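Local coordinates for amino acid adenylation domain-containing protein (Bacillus stratosphericus LAMA 585, PDB 6ULY), which probably selects an alpha-keto acid and activates it as an acyl adenylate, as the adenylation domain of a nonribosomal depsipeptide synthetase, at residues Pro253-Ala265 / Glu284-Met298. Numbering follows the deposited sequence.
Sequences PLRWLDWMDRYRA and EISSGSWDLSAMTCM. With SO4 (sulfate ion), chain N; SO4 (sulfate ion), chain O.
The loop that leaves the turn at Ile-285 to Gly-288 runs beside helix 255-262, the CA atoms nearest, at 5.3 Å, between Asp-261 and Asp-291. Trp-290 shows how one indole can serve such a joint twice. Its NE1 gives a nearly straight, 2.5 Å hydrogen bond to Asp-258 OD1, which lies in the ring plane, while Leu-257 CB sits over the five-membered ring, 3.4 Å from its centroid, in a CH-pi contact. Leu-257 CD1 continues over the six-membered ring; His-320 meets the indole edge-to-face. One turn on, Asp-261 OD1 accepts the backbone N-H of Asp-291, N to OD1 2.6 Å; CG lies anti to the backbone N (chi1 167°), swinging the carboxylate to that amide. Asp-291 OD1 accepts from Ser-293 N, closing an Asx turn, and from Ser-293 OG, both on the same face of its carboxylate. In the AMP-binding fold helix 255-262, ended by a Schellman motif at Arg-264, packs against strands 214-217 and 267-270 of the mixed sheet, and the loop leads into the next parallel strand, 297-301. On the helix's buried side, Leu-292 CD2 packs on Met-260 CB (3.6 Å), and the CE methyl of Met-260 meets those of Met-295 and Met-298. Met-298 CE also lies over the six-membered ring of Trp-256, whose NE1 is hydrogen-bonded to Thr-268 OG1.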
loop_
_atom_site.group_PDB
_atom_site.type_symbol
_atom_site.label_atom_id
_atom_site.label_comp_id
_atom_site.label_asym_id
_atom_site.label_seq_id
_atom_site.Cartn_x
_atom_site.Cartn_y
_atom_site.Cartn_z
ATOM N N PRO A 253 29.201 -7.210 -15.436
ATOM C CA PRO A 253 28.205 -7.228 -16.522
ATOM C C PRO A 253 28.734 -7.757 -17.847
ATOM O O PRO A 253 27.972 -8.377 -18.603
ATOM C CB PRO A 253 27.789 -5.755 -16.631
ATOM C CG PRO A 253 28.020 -5.200 -15.262
ATOM C CD PRO A 253 29.236 -5.912 -14.737
ATOM N N LEU A 254 30.012 -7.537 -18.159
ATOM C CA LEU A 254 30.546 -8.017 -19.430
ATOM C C LEU A 254 30.507 -9.534 -19.541
ATOM O O LEU A 254 30.660 -10.060 -20.649
ATOM C CB LEU A 254 31.977 -7.521 -19.626
ATOM C CG LEU A 254 32.124 -6.034 -19.958
ATOM C CD1 LEU A 254 33.591 -5.685 -20.153
ATOM C CD2 LEU A 254 31.309 -5.647 -21.189
ATOM N N ARG A 255 30.304 -10.248 -18.433
ATOM C CA ARG A 255 30.096 -11.688 -18.516
ATOM C C ARG A 255 28.921 -12.036 -19.415
ATOM O O ARG A 255 28.924 -13.095 -20.053
ATOM C CB ARG A 255 29.877 -12.263 -17.122
ATOM C CG ARG A 255 31.155 -12.420 -16.352
ATOM C CD ARG A 255 30.913 -12.775 -14.907
ATOM N NE ARG A 255 32.182 -12.905 -14.208
ATOM C CZ ARG A 255 32.322 -12.918 -12.890
ATOM N NH1 ARG A 255 31.264 -12.799 -12.100
ATOM N NH2 ARG A 255 33.534 -13.044 -12.364
ATOM N N TRP A 256 27.900 -11.180 -19.462
ATOM C CA TRP A 256 26.811 -11.386 -20.410
ATOM C C TRP A 256 27.367 -11.606 -21.810
ATOM O O TRP A 256 26.989 -12.558 -22.504
ATOM C CB TRP A 256 25.866 -10.182 -20.387
ATOM C CG TRP A 256 24.467 -10.452 -20.863
ATOM C CD1 TRP A 256 23.907 -11.666 -21.150
ATOM C CD2 TRP A 256 23.444 -9.475 -21.100
ATOM N NE1 TRP A 256 22.604 -11.502 -21.554
ATOM C CE2 TRP A 256 22.295 -10.167 -21.531
ATOM C CE3 TRP A 256 23.392 -8.080 -20.994
ATOM C CZ2 TRP A 256 21.107 -9.512 -21.853
ATOM C CZ3 TRP A 256 22.212 -7.433 -21.316
ATOM C CH2 TRP A 256 21.085 -8.149 -21.738
ATOM N N LEU A 257 28.278 -10.733 -22.241
ATOM C CA LEU A 257 28.890 -10.900 -23.554
ATOM C C LEU A 257 29.629 -12.230 -23.645
ATOM O O LEU A 257 29.411 -13.008 -24.582
ATOM C CB LEU A 257 29.832 -9.731 -23.844
ATOM C CG LEU A 257 29.190 -8.341 -23.818
ATOM C CD1 LEU A 257 30.162 -7.299 -24.360
ATOM C CD2 LEU A 257 27.889 -8.312 -24.601
ATOM N N ASP A 258 30.500 -12.514 -22.672
ATOM C CA ASP A 258 31.238 -13.776 -22.678
ATOM C C ASP A 258 30.295 -14.958 -22.827
ATOM O O ASP A 258 30.575 -15.908 -23.571
ATOM C CB ASP A 258 32.033 -13.940 -21.381
ATOM C CG ASP A 258 33.014 -12.823 -21.147
ATOM O OD1 ASP A 258 33.221 -11.997 -22.060
ATOM O OD2 ASP A 258 33.572 -12.777 -20.034
ATOM N N TRP A 259 29.182 -14.925 -22.094
ATOM C CA TRP A 259 28.262 -16.053 -22.071
ATOM C C TRP A 259 27.562 -16.212 -23.414
ATOM O O TRP A 259 27.501 -17.316 -23.966
ATOM C CB TRP A 259 27.250 -15.862 -20.941
ATOM C CG TRP A 259 27.845 -15.945 -19.556
ATOM C CD1 TRP A 259 28.988 -16.598 -19.190
ATOM C CD2 TRP A 259 27.323 -15.352 -18.355
ATOM N NE1 TRP A 259 29.205 -16.458 -17.839
ATOM C CE2 TRP A 259 28.202 -15.693 -17.305
ATOM C CE3 TRP A 259 26.199 -14.567 -18.067
ATOM C CZ2 TRP A 259 27.991 -15.280 -15.991
ATOM C CZ3 TRP A 259 25.993 -14.155 -16.756
ATOM C CH2 TRP A 259 26.886 -14.513 -15.737
ATOM N N MET A 260 27.029 -15.117 -23.960
ATOM C CA MET A 260 26.411 -15.190 -25.279
ATOM C C MET A 260 27.379 -15.766 -26.300
ATOM O O MET A 260 26.981 -16.527 -27.188
ATOM C CB MET A 260 25.946 -13.806 -25.722
ATOM C CG MET A 260 24.681 -13.334 -25.035
ATOM S SD MET A 260 24.467 -11.552 -25.169
ATOM C CE MET A 260 24.237 -11.341 -26.929
ATOM N N ASP A 261 28.657 -15.415 -26.185
ATOM C CA ASP A 261 29.661 -15.869 -27.138
ATOM C C ASP A 261 30.037 -17.323 -26.887
ATOM O O ASP A 261 30.066 -18.136 -27.816
ATOM C CB ASP A 261 30.889 -14.962 -27.045
ATOM C CG ASP A 261 32.097 -15.533 -27.755
ATOM O OD1 ASP A 261 32.348 -15.137 -28.914
ATOM O OD2 ASP A 261 32.791 -16.375 -27.150
ATOM N N ARG A 262 30.292 -17.669 -25.624
ATOM C CA ARG A 262 30.801 -18.991 -25.278
ATOM C C ARG A 262 29.793 -20.091 -25.582
ATOM O O ARG A 262 30.189 -21.219 -25.894
ATOM C CB ARG A 262 31.192 -18.981 -23.801
ATOM C CG ARG A 262 31.424 -20.314 -23.110
ATOM C CD ARG A 262 31.768 -20.006 -21.650
ATOM N NE ARG A 262 31.778 -21.159 -20.757
ATOM C CZ ARG A 262 31.714 -21.067 -19.429
ATOM N NH1 ARG A 262 31.624 -19.876 -18.843
ATOM N NH2 ARG A 262 31.733 -22.163 -18.683
ATOM N N TYR A 263 28.495 -19.794 -25.506
ATOM C CA TYR A 263 27.463 -20.784 -25.783
ATOM C C TYR A 263 26.711 -20.501 -27.074
ATOM O O TYR A 263 25.757 -21.217 -27.393
ATOM C CB TYR A 263 26.492 -20.865 -24.608
ATOM C CG TYR A 263 27.136 -21.390 -23.346
ATOM C CD1 TYR A 263 27.265 -22.757 -23.127
ATOM C CD2 TYR A 263 27.625 -20.522 -22.381
ATOM C CE1 TYR A 263 27.855 -23.244 -21.976
ATOM C CE2 TYR A 263 28.220 -20.999 -21.223
ATOM C CZ TYR A 263 28.334 -22.360 -21.026
ATOM O OH TYR A 263 28.926 -22.832 -19.873
ATOM N N ARG A 264 27.130 -19.496 -27.838
ATOM C CA ARG A 264 26.476 -19.150 -29.096
ATOM C C ARG A 264 24.972 -18.984 -28.888
ATOM O O ARG A 264 24.150 -19.524 -29.632
ATOM C CB ARG A 264 26.776 -20.198 -30.169
ATOM C CG ARG A 264 28.263 -20.416 -30.410
ATOM C CD ARG A 264 28.515 -21.413 -31.526
ATOM N NE ARG A 264 29.501 -22.423 -31.146
ATOM C CZ ARG A 264 30.815 -22.221 -31.113
ATOM N NH1 ARG A 264 31.322 -21.036 -31.432
ATOM N NH2 ARG A 264 31.629 -23.206 -30.754
ATOM N N ALA A 265 24.616 -18.220 -27.855
ATOM C CA ALA A 265 23.216 -18.035 -27.507
ATOM C C ALA A 265 22.468 -17.350 -28.641
ATOM O O ALA A 265 22.979 -16.425 -29.278
ATOM C CB ALA A 265 23.092 -17.213 -26.224
ATOM N N GLU A 284 36.137 -0.833 -22.365
ATOM C CA GLU A 284 36.619 -2.207 -22.370
ATOM C C GLU A 284 35.928 -3.063 -23.424
ATOM O O GLU A 284 36.465 -4.114 -23.796
ATOM C CB GLU A 284 36.453 -2.840 -20.982
ATOM C CG GLU A 284 35.216 -2.407 -20.203
ATOM C CD GLU A 284 35.441 -1.156 -19.353
ATOM O OE1 GLU A 284 36.245 -1.212 -18.395
ATOM O OE2 GLU A 284 34.812 -0.115 -19.645
ATOM N N ILE A 285 34.765 -2.638 -23.923
ATOM C CA ILE A 285 34.138 -3.351 -25.032
ATOM C C ILE A 285 34.880 -3.066 -26.329
ATOM O O ILE A 285 35.020 -3.945 -27.187
ATOM C CB ILE A 285 32.650 -2.977 -25.149
ATOM C CG1 ILE A 285 31.848 -3.603 -24.007
ATOM C CG2 ILE A 285 32.100 -3.422 -26.497
ATOM C CD1 ILE A 285 30.451 -3.016 -23.849
ATOM N N SER A 286 35.355 -1.831 -26.500
ATOM C CA SER A 286 36.121 -1.476 -27.685
ATOM C C SER A 286 37.515 -2.087 -27.677
ATOM O O SER A 286 38.230 -1.961 -28.675
ATOM C CB SER A 286 36.226 0.046 -27.811
ATOM O OG SER A 286 37.101 0.579 -26.831
ATOM N N SER A 287 37.917 -2.731 -26.579
ATOM C CA SER A 287 39.186 -3.444 -26.497
ATOM C C SER A 287 38.977 -4.925 -26.204
ATOM O O SER A 287 39.915 -5.614 -25.796
ATOM C CB SER A 287 40.086 -2.815 -25.431
ATOM O OG SER A 287 40.310 -1.441 -25.707
ATOM N N GLY A 288 37.755 -5.425 -26.393
ATOM C CA GLY A 288 37.447 -6.825 -26.229
ATOM C C GLY A 288 37.102 -7.486 -27.555
ATOM O O GLY A 288 37.063 -6.861 -28.615
ATOM N N SER A 289 36.848 -8.789 -27.473
ATOM C CA SER A 289 36.478 -9.568 -28.647
ATOM C C SER A 289 35.383 -10.552 -28.275
ATOM O O SER A 289 35.571 -11.389 -27.384
ATOM C CB SER A 289 37.688 -10.309 -29.223
ATOM O OG SER A 289 37.332 -10.969 -30.425
ATOM N N TRP A 290 34.244 -10.451 -28.955
ATOM C CA TRP A 290 33.168 -11.418 -28.815
ATOM C C TRP A 290 32.575 -11.711 -30.185
ATOM O O TRP A 290 32.571 -10.856 -31.077
ATOM C CB TRP A 290 32.053 -10.920 -27.886
ATOM C CG TRP A 290 32.492 -10.630 -26.487
ATOM C CD1 TRP A 290 32.485 -11.490 -25.429
ATOM C CD2 TRP A 290 32.984 -9.383 -25.988
ATOM N NE1 TRP A 290 32.946 -10.855 -24.301
ATOM C CE2 TRP A 290 33.260 -9.561 -24.619
ATOM C CE3 TRP A 290 33.220 -8.133 -26.568
ATOM C CZ2 TRP A 290 33.760 -8.533 -23.818
ATOM C CZ3 TRP A 290 33.719 -7.116 -25.773
ATOM C CH2 TRP A 290 33.984 -7.322 -24.413
ATOM N N ASP A 291 32.073 -12.928 -30.343
ATOM C CA ASP A 291 31.277 -13.300 -31.506
ATOM C C ASP A 291 29.826 -13.403 -31.047
ATOM O O ASP A 291 29.455 -14.353 -30.348
ATOM C CB ASP A 291 31.766 -14.609 -32.122
ATOM C CG ASP A 291 31.092 -14.912 -33.448
ATOM O OD1 ASP A 291 30.184 -14.146 -33.846
ATOM O OD2 ASP A 291 31.474 -15.908 -34.097
ATOM N N LEU A 292 29.016 -12.413 -31.421
ATOM C CA LEU A 292 27.602 -12.370 -31.065
ATOM C C LEU A 292 26.713 -12.518 -32.298
ATOM O O LEU A 292 25.592 -12.002 -32.334
ATOM C CB LEU A 292 27.280 -11.074 -30.322
ATOM C CG LEU A 292 28.133 -10.808 -29.076
ATOM C CD1 LEU A 292 27.835 -9.440 -28.494
ATOM C CD2 LEU A 292 27.922 -11.888 -28.025
ATOM N N SER A 293 27.203 -13.236 -33.309
ATOM C CA SER A 293 26.476 -13.388 -34.562
ATOM C C SER A 293 25.317 -14.367 -34.452
ATOM O O SER A 293 24.414 -14.330 -35.294
ATOM C CB SER A 293 27.433 -13.844 -35.672
ATOM O OG SER A 293 28.057 -15.073 -35.339
ATOM N N ALA A 294 25.320 -15.236 -33.438
ATOM C CA ALA A 294 24.223 -16.178 -33.250
ATOM C C ALA A 294 23.017 -15.557 -32.552
ATOM O O ALA A 294 21.911 -16.095 -32.666
ATOM C CB ALA A 294 24.698 -17.389 -32.442
ATOM N N MET A 295 23.203 -14.448 -31.837
ATOM C CA MET A 295 22.116 -13.838 -31.078
ATOM C C MET A 295 21.069 -13.269 -32.028
ATOM O O MET A 295 21.382 -12.433 -32.883
ATOM C CB MET A 295 22.666 -12.741 -30.167
ATOM C CG MET A 295 21.602 -11.968 -29.374
ATOM S SD MET A 295 20.542 -13.013 -28.347
ATOM C CE MET A 295 21.751 -13.945 -27.404
ATOM N N THR A 296 19.822 -13.714 -31.872
ATOM C CA THR A 296 18.716 -13.212 -32.672
ATOM C C THR A 296 17.637 -12.512 -31.860
ATOM O O THR A 296 16.858 -11.748 -32.439
ATOM C CB THR A 296 18.058 -14.357 -33.461
ATOM O OG1 THR A 296 17.560 -15.349 -32.553
ATOM C CG2 THR A 296 19.060 -15.003 -34.407
ATOM N N CYS A 297 17.578 -12.728 -30.545
ATOM C CA CYS A 297 16.462 -12.255 -29.728
ATOM C C CYS A 297 16.992 -11.792 -28.373
ATOM O O CYS A 297 17.313 -12.615 -27.514
ATOM C CB CYS A 297 15.421 -13.357 -29.567
ATOM S SG CYS A 297 14.115 -12.993 -28.373
ATOM N N MET A 298 17.069 -10.481 -28.181
ATOM C CA MET A 298 17.427 -9.892 -26.891
ATOM C C MET A 298 16.190 -9.164 -26.373
ATOM O O MET A 298 15.959 -7.996 -26.688
ATOM C CB MET A 298 18.611 -8.946 -27.012
ATOM C CG MET A 298 19.857 -9.573 -27.599
ATOM S SD MET A 298 21.320 -8.583 -27.239
ATOM C CE MET A 298 21.626 -9.081 -25.543
HETATM S S SO4 N . 33.090 -12.311 -8.840
HETATM O O1 SO4 N . 31.813 -12.250 -9.494
HETATM O O2 SO4 N . 32.906 -12.173 -7.421
HETATM O O3 SO4 N . 33.710 -13.576 -9.121
HETATM O O4 SO4 N . 33.928 -11.247 -9.321
HETATM S S SO4 O . 35.672 -15.947 -13.737
HETATM O O1 SO4 O . 34.368 -15.999 -14.333
HETATM O O2 SO4 O . 36.081 -14.578 -13.600
HETATM O O3 SO4 O . 35.632 -16.567 -12.442
HETATM O O4 SO4 O . 36.607 -16.643 -14.572
#